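Local coordinates for cell division control protein 4 (Saccharomyces cerevisiae, PDB 3V7D), which recognises phosphorylated target proteins, such as the CDK inhibitor Sic1, as the substrate-binding subunit of an SCF ubiquitin ligase that marks them for proteasomal degradation, at residues Ser123-Leu128 and Gln435-Asn440. The protein carries 1 engineered substitution. Residues are numbered along the deposited sequence; the frame is centred on the assembly and turned at random.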
loop_
_atom_site.group_PDB
_atom_site.type_symbol
_atom_site.label_atom_id
_atom_site.label_comp_id
_atom_site.label_asym_id
_atom_site.label_seq_id
_atom_site.Cartn_x
_atom_site.Cartn_y
_atom_site.Cartn_z
ATOM N N SER B 123 23.234 8.795 -22.343
ATOM C CA SER B 123 21.936 9.439 -22.171
ATOM C C SER B 123 20.855 8.458 -21.719
ATOM O O SER B 123 19.793 8.868 -21.253
ATOM C CB SER B 123 21.509 10.148 -23.457
ATOM O OG SER B 123 21.340 9.222 -24.514
ATOM N N VAL B 124 21.132 7.166 -21.848
ATOM C CA VAL B 124 20.169 6.143 -21.459
ATOM C C VAL B 124 20.523 5.519 -20.112
ATOM O O VAL B 124 21.633 5.030 -19.916
ATOM C CB VAL B 124 20.077 5.019 -22.514
ATOM C CG1 VAL B 124 19.057 3.978 -22.088
ATOM C CG2 VAL B 124 19.724 5.592 -23.878
ATOM N N ILE B 125 19.571 5.543 -19.189
ATOM C CA ILE B 125 19.731 4.886 -17.899
ATOM C C ILE B 125 18.989 3.557 -17.950
ATOM O O ILE B 125 17.835 3.508 -18.368
ATOM C CB ILE B 125 19.159 5.750 -16.760
ATOM C CG1 ILE B 125 19.773 7.150 -16.792
ATOM C CG2 ILE B 125 19.374 5.085 -15.412
ATOM C CD1 ILE B 125 21.276 7.153 -16.817
ATOM N N THR B 126 19.646 2.482 -17.527
ATOM C CA THR B 126 19.098 1.141 -17.721
ATOM C C THR B 126 18.377 0.590 -16.499
ATOM O O THR B 126 17.529 -0.288 -16.618
ATOM C CB THR B 126 20.196 0.140 -18.118
ATOM O OG1 THR B 126 21.151 0.037 -17.053
ATOM C CG2 THR B 126 20.894 0.599 -19.388
ATOM N N CYS B 127 18.727 1.091 -15.323
ATOM C CA CYS B 127 18.127 0.584 -14.098
ATOM C C CYS B 127 18.238 1.580 -12.956
ATOM O O CYS B 127 19.164 2.391 -12.905
ATOM C CB CYS B 127 18.736 -0.765 -13.705
ATOM S SG CYS B 127 20.549 -0.821 -13.723
ATOM N N LEU B 128 17.270 1.513 -12.049
ATOM C CA LEU B 128 17.200 2.419 -10.914
ATOM C C LEU B 128 16.631 1.699 -9.702
ATOM O O LEU B 128 15.648 0.968 -9.807
ATOM C CB LEU B 128 16.334 3.638 -11.250
ATOM C CG LEU B 128 16.230 4.769 -10.218
ATOM C CD1 LEU B 128 16.063 6.110 -10.916
ATOM C CD2 LEU B 128 15.078 4.546 -9.243
ATOM N N GLN B 435 12.922 11.732 -22.654
ATOM C CA GLN B 435 12.592 10.354 -22.308
ATOM C C GLN B 435 12.558 10.199 -20.796
ATOM O O GLN B 435 13.276 10.893 -20.075
ATOM C CB GLN B 435 13.620 9.381 -22.890
ATOM C CG GLN B 435 13.790 9.462 -24.393
ATOM C CD GLN B 435 12.788 8.613 -25.149
ATOM O OE1 GLN B 435 11.914 7.977 -24.555
ATOM N NE2 GLN B 435 12.918 8.592 -26.474
ATOM N N ILE B 436 11.713 9.291 -20.320
ATOM C CA ILE B 436 11.716 8.909 -18.915
ATOM C C ILE B 436 12.173 7.463 -18.843
ATOM O O ILE B 436 11.439 6.562 -19.234
ATOM C CB ILE B 436 10.316 9.019 -18.291
ATOM C CG1 ILE B 436 9.653 10.342 -18.690
ATOM C CG2 ILE B 436 10.397 8.860 -16.772
ATOM C CD1 ILE B 436 10.355 11.562 -18.144
ATOM N N TRP B 437 13.390 7.239 -18.362
ATOM C CA TRP B 437 13.953 5.894 -18.370
ATOM C C TRP B 437 13.471 5.063 -17.189
ATOM O O TRP B 437 13.215 3.871 -17.323
ATOM C CB TRP B 437 15.483 5.942 -18.407
ATOM C CG TRP B 437 16.022 6.610 -19.638
ATOM C CD1 TRP B 437 16.840 7.703 -19.690
ATOM C CD2 TRP B 437 15.762 6.239 -20.999
ATOM N NE1 TRP B 437 17.113 8.026 -20.999
ATOM C CE2 TRP B 437 16.461 7.146 -21.820
ATOM C CE3 TRP B 437 15.009 5.225 -21.601
ATOM C CZ2 TRP B 437 16.430 7.069 -23.210
ATOM C CZ3 TRP B 437 14.978 5.152 -22.983
ATOM C CH2 TRP B 437 15.685 6.068 -23.771
ATOM N N SER B 438 13.340 5.696 -16.032
ATOM C CA SER B 438 12.931 4.974 -14.840
ATOM C C SER B 438 12.288 5.919 -13.838
ATOM O O SER B 438 12.778 7.023 -13.617
ATOM C CB SER B 438 14.134 4.271 -14.209
ATOM O OG SER B 438 13.725 3.441 -13.139
ATOM N N VAL B 439 11.181 5.483 -13.246
ATOM C CA VAL B 439 10.496 6.280 -12.242
ATOM C C VAL B 439 10.178 5.427 -11.009
ATOM O O VAL B 439 9.871 4.239 -11.115
ATOM C CB VAL B 439 9.214 6.961 -12.812
ATOM C CG1 VAL B 439 8.066 5.965 -12.944
ATOM C CG2 VAL B 439 8.796 8.111 -11.931
ATOM N N ASN B 440 10.280 6.041 -9.839
ATOM C CA ASN B 440 10.068 5.349 -8.576
ATOM C C ASN B 440 9.664 6.391 -7.548
ATOM O O ASN B 440 10.201 7.501 -7.538
ATOM C CB ASN B 440 11.363 4.647 -8.144
ATOM C CG ASN B 440 11.147 3.626 -7.027
ATOM O OD1 ASN B 440 10.480 3.903 -6.031
ATOM N ND2 ASN B 440 11.722 2.434 -7.194
HETATM O O HOH W 1 12.972 1.177 -9.494
#
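Trp437 lays its indole beneath the backbone and side chain of Val124. The CA of Val124 makes a CH-pi contact 4.0 Å from the centroid of the five-membered ring of Trp437, and Val124 CG1 stands over the centre of the same face. Val124 CG2 reaches the six-membered ring, 3.7 Å from Trp437 CZ2. The opposite face is covered near its rim by Gln435 CB, which leaves the indole sandwiched. A polar side chain of the bound peptide also packs against Val124 and Trp437. Ile125 CB packs on Trp437 CB, and farther along Leu128 CD2 lies 3.9 Å from Asn440 CB. Ser438 OG, anti to its backbone N (chi1 -173°), comes within 3.2 Å of Leu128 CB.

The direct polar link is weak: Trp437 NE1 donates to Ser123 O over 2.8 Å, bent to 127°. A water bridges Leu128 O and Asn440 ND2. A leucine in place of Trp437 would probably leave Ser123 O without this donor and open a gap under Val124.

Both strands carry classic beta bulges, at Thr126-Cys127 opposite Gly138 and Trp437-Ser438 opposite Ala449. Strands 125-131 and 435-442 run nearly parallel as innermost strands of adjacent propeller blades, backed by 134-139 and 445-452 respectively.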